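Local coordinates for extracellular ligand-binding receptor (Verminephrobacter eiseniae, PDB 4M88), which probably binds an amino acid or similar small solute outside the cytoplasm and delivers it to an ABC transporter, at residues Asp20-Gln34 with Phe287-Glu300. Residues are numbered along the deposited sequence; the frame is centred on the assembly and turned at random.
Sequences DAAGLNQGIKAYLAQ and FQLEGYLSARTVGE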
ATOM      1  N   ASP A  20      -6.090   3.081   9.081  1.00 17.28           N
ATOM      2  CA  ASP A  20      -5.265   3.157   7.879  1.00 17.35           C
ATOM      3  C   ASP A  20      -5.989   3.886   6.764  1.00 18.03           C
ATOM      4  O   ASP A  20      -5.363   4.611   5.984  1.00 15.28           O
ATOM      5  CB  ASP A  20      -4.819   1.768   7.446  1.00 21.78           C
ATOM      6  CG  ASP A  20      -3.849   1.133   8.439  1.00 31.11           C
ATOM      7  OD1 ASP A  20      -3.165   1.869   9.185  1.00 31.67           O
ATOM      8  OD2 ASP A  20      -3.772  -0.106   8.466  1.00 34.22           O
ATOM      9  N   ALA A  21      -7.310   3.703   6.696  1.00 17.72           N
ATOM     10  CA  ALA A  21      -8.134   4.408   5.714  1.00 15.41           C
ATOM     11  C   ALA A  21      -8.102   5.901   6.020  1.00 15.71           C
ATOM     12  O   ALA A  21      -8.046   6.732   5.110  1.00 16.05           O
ATOM     13  CB  ALA A  21      -9.578   3.889   5.736  1.00 11.01           C
ATOM     14  N   ALA A  22      -8.126   6.237   7.308  1.00 14.98           N
ATOM     15  CA  ALA A  22      -8.018   7.623   7.748  1.00 17.57           C
ATOM     16  C   ALA A  22      -6.668   8.219   7.335  1.00 17.14           C
ATOM     17  O   ALA A  22      -6.583   9.399   6.984  1.00 15.26           O
ATOM     18  CB  ALA A  22      -8.203   7.712   9.266  1.00 17.55           C
ATOM     19  N   GLY A  23      -5.619   7.403   7.392  1.00 18.60           N
ATOM     20  CA  GLY A  23      -4.285   7.828   6.982  1.00 16.84           C
ATOM     21  C   GLY A  23      -4.196   8.146   5.496  1.00 14.00           C
ATOM     22  O   GLY A  23      -3.671   9.198   5.104  1.00 12.96           O
ATOM     23  N   LEU A  24      -4.706   7.246   4.660  1.00 13.71           N
ATOM     24  CA  LEU A  24      -4.794   7.519   3.225  1.00 12.05           C
ATOM     25  C   LEU A  24      -5.571   8.799   2.982  1.00 10.74           C
ATOM     26  O   LEU A  24      -5.182   9.633   2.166  1.00 12.63           O
ATOM     27  CB  LEU A  24      -5.495   6.373   2.479  1.00 13.19           C
ATOM     28  CG  LEU A  24      -4.750   5.075   2.195  1.00 17.32           C
ATOM     29  CD1 LEU A  24      -5.716   4.110   1.512  1.00 20.84           C
ATOM     30  CD2 LEU A  24      -3.542   5.327   1.312  1.00 14.42           C
ATOM     31  N   ASN A  25      -6.694   8.943   3.680  1.00 10.20           N
ATOM     32  CA  ASN A  25      -7.555  10.108   3.505  1.00 10.93           C
ATOM     33  C   ASN A  25      -6.832  11.406   3.897  1.00 13.25           C
ATOM     34  O   ASN A  25      -6.963  12.430   3.226  1.00 12.36           O
ATOM     35  CB  ASN A  25      -8.833   9.921   4.327  1.00 14.43           C
ATOM     36  CG  ASN A  25      -9.825  11.060   4.158  1.00 19.81           C
ATOM     37  OD1 ASN A  25     -10.082  11.813   5.096  1.00 23.87           O
ATOM     38  ND2 ASN A  25     -10.397  11.183   2.965  1.00 17.01           N
ATOM     39  N   GLN A  26      -6.087  11.363   4.994  1.00 11.52           N
ATOM     40  CA  GLN A  26      -5.312  12.523   5.441  1.00 13.07           C
ATOM     41  C   GLN A  26      -4.297  12.965   4.396  1.00 10.97           C
ATOM     42  O   GLN A  26      -4.127  14.166   4.136  1.00 14.55           O
ATOM     43  CB  GLN A  26      -4.611  12.210   6.763  1.00 10.76           C
ATOM     44  CG  GLN A  26      -5.566  12.244   7.954  1.00 17.15           C
ATOM     45  CD  GLN A  26      -5.051  11.442   9.137  1.00 21.29           C
ATOM     46  OE1 GLN A  26      -3.954  10.893   9.092  1.00 17.45           O
ATOM     47  NE2 GLN A  26      -5.847  11.367  10.201  1.00 25.99           N
ATOM     48  N   GLY A  27      -3.612  12.002   3.803  1.00 11.78           N
ATOM     49  CA  GLY A  27      -2.610  12.310   2.794  1.00 13.54           C
ATOM     50  C   GLY A  27      -3.238  12.889   1.544  1.00 12.98           C
ATOM     51  O   GLY A  27      -2.704  13.815   0.926  1.00  9.74           O
ATOM     52  N   ILE A  28      -4.386  12.343   1.160  1.00  9.18           N
ATOM     53  CA  ILE A  28      -5.082  12.854  -0.016  1.00  8.93           C
ATOM     54  C   ILE A  28      -5.516  14.297   0.226  1.00 10.51           C
ATOM     55  O   ILE A  28      -5.283  15.169  -0.615  1.00 13.39           O
ATOM     56  CB  ILE A  28      -6.310  11.983  -0.353  1.00 10.90           C
ATOM     57  CG1 ILE A  28      -5.871  10.593  -0.825  1.00 11.30           C
ATOM     58  CG2 ILE A  28      -7.174  12.640  -1.422  1.00 12.60           C
ATOM     59  CD1 ILE A  28      -7.038   9.579  -0.859  1.00 13.18           C
ATOM     60  N   LYS A  29      -6.118  14.563   1.387  1.00 10.91           N
ATOM     61  CA  LYS A  29      -6.576  15.913   1.700  1.00 14.15           C
ATOM     62  C   LYS A  29      -5.423  16.890   1.791  1.00 14.80           C
ATOM     63  O   LYS A  29      -5.545  18.047   1.373  1.00 14.00           O
ATOM     64  CB  LYS A  29      -7.334  15.921   3.024  1.00 17.70           C
ATOM     65  CG  LYS A  29      -8.680  15.256   2.958  1.00 18.18           C
ATOM     66  CD  LYS A  29      -9.279  15.219   4.346  1.00 24.61           C
ATOM     67  CE  LYS A  29     -10.752  14.895   4.295  1.00 26.04           C
ATOM     68  NZ  LYS A  29     -11.283  14.529   5.631  1.00 28.68           N
ATOM     69  N   ALA A  30      -4.310  16.429   2.359  1.00 10.96           N
ATOM     70  CA  ALA A  30      -3.111  17.247   2.467  1.00 16.07           C
ATOM     71  C   ALA A  30      -2.648  17.689   1.080  1.00 16.31           C
ATOM     72  O   ALA A  30      -2.344  18.865   0.880  1.00 13.95           O
ATOM     73  CB  ALA A  30      -2.003  16.505   3.204  1.00 15.93           C
ATOM     74  N   TYR A  31      -2.613  16.773   0.118  1.00 11.32           N
ATOM     75  CA  TYR A  31      -2.234  17.182  -1.236  1.00 12.62           C
ATOM     76  C   TYR A  31      -3.245  18.156  -1.845  1.00 12.28           C
ATOM     77  O   TYR A  31      -2.859  19.200  -2.400  1.00 15.11           O
ATOM     78  CB  TYR A  31      -2.036  16.005  -2.192  1.00 13.68           C
ATOM     79  CG  TYR A  31      -1.824  16.530  -3.596  1.00 14.20           C
ATOM     80  CD1 TYR A  31      -0.631  17.154  -3.944  1.00 16.64           C
ATOM     81  CD2 TYR A  31      -2.840  16.470  -4.549  1.00 14.49           C
ATOM     82  CE1 TYR A  31      -0.441  17.680  -5.218  1.00 21.43           C
ATOM     83  CE2 TYR A  31      -2.660  17.000  -5.824  1.00 13.34           C
ATOM     84  CZ  TYR A  31      -1.460  17.599  -6.149  1.00 16.55           C
ATOM     85  OH  TYR A  31      -1.267  18.111  -7.418  1.00 20.28           O
ATOM     86  N   LEU A  32      -4.530  17.808  -1.768  1.00 12.14           N
ATOM     87  CA  LEU A  32      -5.578  18.652  -2.353  1.00 10.65           C
ATOM     88  C   LEU A  32      -5.560  20.076  -1.813  1.00 16.37           C
ATOM     89  O   LEU A  32      -5.753  21.031  -2.566  1.00 14.88           O
ATOM     90  CB  LEU A  32      -6.958  18.022  -2.163  1.00 11.73           C
ATOM     91  CG  LEU A  32      -7.123  16.683  -2.884  1.00 15.73           C
ATOM     92  CD1 LEU A  32      -8.569  16.231  -2.799  1.00 19.10           C
ATOM     93  CD2 LEU A  32      -6.658  16.759  -4.332  1.00 20.78           C
ATOM     94  N   ALA A  33      -5.327  20.233  -0.512  1.00 12.93           N
ATOM     95  CA  ALA A  33      -5.222  21.561   0.070  1.00 17.09           C
ATOM     96  C   ALA A  33      -4.015  22.323  -0.480  1.00 15.94           C
ATOM     97  O   ALA A  33      -4.092  23.529  -0.745  1.00 14.33           O
ATOM     98  CB  ALA A  33      -5.163  21.476   1.614  1.00 17.66           C
ATOM     99  N   GLN A  34      -2.901  21.619  -0.634  1.00 14.13           N
ATOM    100  CA  GLN A  34      -1.679  22.181  -1.184  1.00 19.23           C
ATOM    101  C   GLN A  34      -1.961  22.572  -2.638  1.00 16.43           C
ATOM    102  O   GLN A  34      -1.644  23.685  -3.072  1.00 14.08           O
ATOM    103  CB  GLN A  34      -0.554  21.135  -1.080  1.00 20.10           C
ATOM    104  CG  GLN A  34       0.876  21.652  -1.242  1.00 28.78           C
ATOM    105  CD  GLN A  34       1.947  20.561  -1.048  1.00 28.68           C
ATOM    106  OE1 GLN A  34       1.915  19.515  -1.698  1.00 24.19           O
ATOM    107  NE2 GLN A  34       2.912  20.822  -0.159  1.00 22.80           N
ATOM    108  N   PHE A 287       0.959   5.238   4.973  1.00 13.71           N
ATOM    109  CA  PHE A 287      -0.353   5.402   4.345  1.00 12.54           C
ATOM    110  C   PHE A 287      -0.690   6.863   4.051  1.00 12.54           C
ATOM    111  O   PHE A 287      -1.312   7.163   3.036  1.00 10.69           O
ATOM    112  CB  PHE A 287      -1.453   4.739   5.165  1.00 16.94           C
ATOM    113  CG  PHE A 287      -1.490   3.248   4.999  1.00 21.12           C
ATOM    114  CD1 PHE A 287      -1.415   2.686   3.727  1.00 25.91           C
ATOM    115  CD2 PHE A 287      -1.541   2.413   6.098  1.00 24.29           C
ATOM    116  CE1 PHE A 287      -1.417   1.301   3.556  1.00 24.86           C
ATOM    117  CE2 PHE A 287      -1.550   1.032   5.939  1.00 20.69           C
ATOM    118  CZ  PHE A 287      -1.490   0.478   4.663  1.00 22.05           C
ATOM    119  N   GLN A 288      -0.288   7.769   4.932  1.00 11.67           N
ATOM    120  CA  GLN A 288      -0.439   9.196   4.634  1.00  9.69           C
ATOM    121  C   GLN A 288       0.346   9.551   3.377  1.00 11.73           C
ATOM    122  O   GLN A 288      -0.151  10.251   2.506  1.00  9.79           O
ATOM    123  CB  GLN A 288       0.028  10.047   5.818  1.00 11.18           C
ATOM    124  CG  GLN A 288      -0.935   9.943   6.997  1.00 11.67           C
ATOM    125  CD  GLN A 288      -0.363  10.454   8.285  1.00 17.98           C
ATOM    126  OE1 GLN A 288       0.845  10.619   8.412  1.00 15.96           O
ATOM    127  NE2 GLN A 288      -1.234  10.705   9.268  1.00 17.43           N
ATOM    128  N   LEU A 289       1.575   9.063   3.278  1.00 10.01           N
ATOM    129  CA  LEU A 289       2.398   9.391   2.118  1.00 12.18           C
ATOM    130  C   LEU A 289       1.824   8.764   0.857  1.00 11.26           C
ATOM    131  O   LEU A 289       1.843   9.375  -0.205  1.00 11.89           O
ATOM    132  CB  LEU A 289       3.858   8.973   2.337  1.00 12.15           C
ATOM    133  CG  LEU A 289       4.799   9.201   1.153  1.00 12.10           C
ATOM    134  CD1 LEU A 289       4.789  10.660   0.729  1.00 13.60           C
ATOM    135  CD2 LEU A 289       6.211   8.790   1.539  1.00 15.24           C
ATOM    136  N   GLU A 290       1.293   7.550   0.979  1.00 10.21           N
ATOM    137  CA  GLU A 290       0.674   6.873  -0.159  1.00  9.75           C
ATOM    138  C   GLU A 290      -0.529   7.652  -0.665  1.00 10.43           C
ATOM    139  O   GLU A 290      -0.734   7.771  -1.877  1.00 11.07           O
ATOM    140  CB  GLU A 290       0.240   5.455   0.228  1.00 15.34           C
ATOM    141  CG  GLU A 290      -0.300   4.646  -0.940  1.00 17.86           C
ATOM    142  CD  GLU A 290      -0.079   3.147  -0.776  1.00 23.95           C
ATOM    143  OE1 GLU A 290       0.240   2.690   0.354  1.00 22.82           O
ATOM    144  OE2 GLU A 290      -0.208   2.419  -1.786  1.00 21.08           O
ATOM    145  N   GLY A 291      -1.329   8.178   0.257  1.00 10.36           N
ATOM    146  CA  GLY A 291      -2.510   8.936  -0.139  1.00  8.41           C
ATOM    147  C   GLY A 291      -2.091  10.231  -0.815  1.00 12.50           C
ATOM    148  O   GLY A 291      -2.653  10.637  -1.826  1.00 12.49           O
ATOM    149  N   TYR A 292      -1.075  10.872  -0.260  1.00  8.74           N
ATOM    150  CA  TYR A 292      -0.550  12.100  -0.839  1.00 10.50           C
ATOM    151  C   TYR A 292      -0.031  11.866  -2.264  1.00 11.30           C
ATOM    152  O   TYR A 292      -0.353  12.620  -3.183  1.00 10.83           O
ATOM    153  CB  TYR A 292       0.534  12.663   0.075  1.00  9.80           C
ATOM    154  CG  TYR A 292       1.265  13.869  -0.483  1.00  9.74           C
ATOM    155  CD1 TYR A 292       0.807  15.150  -0.232  1.00 11.21           C
ATOM    156  CD2 TYR A 292       2.409  13.714  -1.270  1.00 10.32           C
ATOM    157  CE1 TYR A 292       1.476  16.261  -0.734  1.00 11.72           C
ATOM    158  CE2 TYR A 292       3.085  14.815  -1.782  1.00 12.93           C
ATOM    159  CZ  TYR A 292       2.606  16.082  -1.520  1.00 13.61           C
ATOM    160  OH  TYR A 292       3.266  17.175  -2.024  1.00 14.81           O
ATOM    161  N   LEU A 293       0.760  10.816  -2.453  1.00  8.64           N
ATOM    162  CA  LEU A 293       1.344  10.546  -3.774  1.00  8.97           C
ATOM    163  C   LEU A 293       0.300  10.078  -4.785  1.00 11.06           C
ATOM    164  O   LEU A 293       0.420  10.348  -5.989  1.00 13.64           O
ATOM    165  CB  LEU A 293       2.481   9.521  -3.672  1.00  9.66           C
ATOM    166  CG  LEU A 293       3.755  10.064  -3.018  1.00 14.39           C
ATOM    167  CD1 LEU A 293       4.788   8.971  -2.769  1.00 17.72           C
ATOM    168  CD2 LEU A 293       4.364  11.181  -3.857  1.00 18.55           C
ATOM    169  N   SER A 294      -0.721   9.377  -4.303  1.00 10.99           N
ATOM    170  CA  SER A 294      -1.758   8.895  -5.201  1.00 11.09           C
ATOM    171  C   SER A 294      -2.527  10.091  -5.742  1.00 14.12           C
ATOM    172  O   SER A 294      -2.785  10.184  -6.945  1.00 14.57           O
ATOM    173  CB  SER A 294      -2.683   7.903  -4.500  1.00 15.40           C
ATOM    174  OG  SER A 294      -1.974   6.735  -4.133  1.00 18.60           O
ATOM    175  N   ALA A 295      -2.876  11.010  -4.853  1.00 11.29           N
ATOM    176  CA  ALA A 295      -3.574  12.229  -5.247  1.00 12.13           C
ATOM    177  C   ALA A 295      -2.666  13.117  -6.091  1.00 11.31           C
ATOM    178  O   ALA A 295      -3.102  13.690  -7.090  1.00 11.04           O
ATOM    179  CB  ALA A 295      -4.085  12.980  -4.015  1.00 11.75           C
ATOM    180  N   ARG A 296      -1.399  13.237  -5.708  1.00 10.46           N
ATOM    181  CA  ARG A 296      -0.493  14.088  -6.461  1.00 11.31           C
ATOM    182  C   ARG A 296      -0.241  13.579  -7.886  1.00 13.65           C
ATOM    183  O   ARG A 296      -0.015  14.362  -8.804  1.00 12.99           O
ATOM    184  CB  ARG A 296       0.831  14.268  -5.725  1.00  9.89           C
ATOM    185  CG  ARG A 296       1.751  15.240  -6.433  1.00 15.40           C
ATOM    186  CD  ARG A 296       2.820  15.787  -5.507  1.00 16.56           C
ATOM    187  NE  ARG A 296       3.777  16.588  -6.254  1.00 18.55           N
ATOM    188  CZ  ARG A 296       4.881  17.103  -5.727  1.00 21.46           C
ATOM    189  NH1 ARG A 296       5.150  16.900  -4.440  1.00 18.40           N
ATOM    190  NH2 ARG A 296       5.711  17.809  -6.491  1.00 22.97           N
ATOM    191  N   THR A 297      -0.285  12.264  -8.070  1.00 11.37           N
ATOM    192  CA  THR A 297      -0.173  11.679  -9.410  1.00 12.94           C
ATOM    193  C   THR A 297      -1.283  12.200 -10.316  1.00 10.93           C
ATOM    194  O   THR A 297      -1.033  12.584 -11.465  1.00 12.69           O
ATOM    195  CB  THR A 297      -0.273  10.160  -9.320  1.00 12.47           C
ATOM    196  OG1 THR A 297       0.875   9.683  -8.620  1.00 13.19           O
ATOM    197  CG2 THR A 297      -0.321   9.525 -10.702  1.00 15.82           C
ATOM    198  N   VAL A 298      -2.502  12.229  -9.793  1.00 11.14           N
ATOM    199  CA  VAL A 298      -3.614  12.791 -10.543  1.00 12.38           C
ATOM    200  C   VAL A 298      -3.372  14.265 -10.848  1.00 15.37           C
ATOM    201  O   VAL A 298      -3.570  14.707 -11.978  1.00 13.98           O
ATOM    202  CB  VAL A 298      -4.941  12.621  -9.804  1.00 10.90           C
ATOM    203  CG1 VAL A 298      -6.029  13.407 -10.507  1.00 11.16           C
ATOM    204  CG2 VAL A 298      -5.317  11.144  -9.725  1.00 15.07           C
ATOM    205  N   GLY A 299      -2.927  15.011  -9.842  1.00 15.59           N
ATOM    206  CA  GLY A 299      -2.630  16.425 -10.005  1.00 15.33           C
ATOM    207  C   GLY A 299      -1.562  16.676 -11.049  1.00 15.47           C
ATOM    208  O   GLY A 299      -1.713  17.543 -11.918  1.00 16.07           O
ATOM    209  N   GLU A 300      -0.466  15.928 -10.980  1.00 12.81           N
ATOM    210  CA  GLU A 300       0.613  16.137 -11.943  1.00 14.46           C
ATOM    211  C   GLU A 300       0.191  15.766 -13.364  1.00 17.28           C
ATOM    212  O   GLU A 300       0.591  16.423 -14.325  1.00 17.40           O
ATOM    213  CB  GLU A 300       1.894  15.400 -11.536  1.00 20.62           C
ATOM    214  CG  GLU A 300       2.474  15.821 -10.173  1.00 23.41           C
ATOM    215  CD  GLU A 300       2.971  17.265 -10.119  1.00 37.56           C
ATOM    216  OE1 GLU A 300       3.135  17.904 -11.185  1.00 38.34           O
ATOM    217  OE2 GLU A 300       3.213  17.762  -8.993  1.00 38.41           O
TER
HETATM  218  O   HOH W   1       1.060  19.333  -7.766  1.00 35.97           O
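Gly27 and Gly291 bring the two helices backbone to backbone, their axes 6.3 Å apart and crossing at -43°. A side chain at either glycine would run into the facing backbone, and CA-H...O contacts fill the seam instead: Gly27 CA lies 3.2 Å from Gln288 O, Gly291 CA approaches Leu24 O, and Gln288 CA approaches Gly23 O. Beyond this crossing Tyr31 is a knob in the hole formed by Tyr292, Ala295, Arg296 and Gly299. With CG anti to the backbone N (chi1 173°), its ring lies flat over the facing helix, Arg296 CA 3.6 Å from the ring centroid in a CH-pi contact and Tyr31 OH reaching Gly299 CA. The Tyr31 edge meets the Tyr292 face in a T-shaped pair, planes at 85°. Apolar contacts continue through Ile28 CG2 on Ala295 CB, while the Asp20 carboxylate, its OD1 held by Gln237, leans obliquely on the Phe287 ring (Asp20 CG to Phe287 CE2 3.4 Å). Two side-chain hydrogen bonds bridge the helices: Tyr292 OH donates in plane to a lone pair of Gln34 OE1 (2.7 Å), and Gln288 NE2 gives a fairly straight bond to Gln26 OE1 (2.7 Å). A water links Tyr31 OH to Glu300 OE2, which also takes the salt bridge from Arg296 NE; Arg296 NH1 pairs with Glu269. With an alanine at Tyr31 the hole would probably gape and this water lose its hydroxyl partner. Leu32 and Val298 rest on Leu7 of strand 4-11, placing this close helix crossing at glycines against the parallel sheet of one α/β lobe, in the two-lobed periplasmic binding protein fold of the leucine-binding protein family.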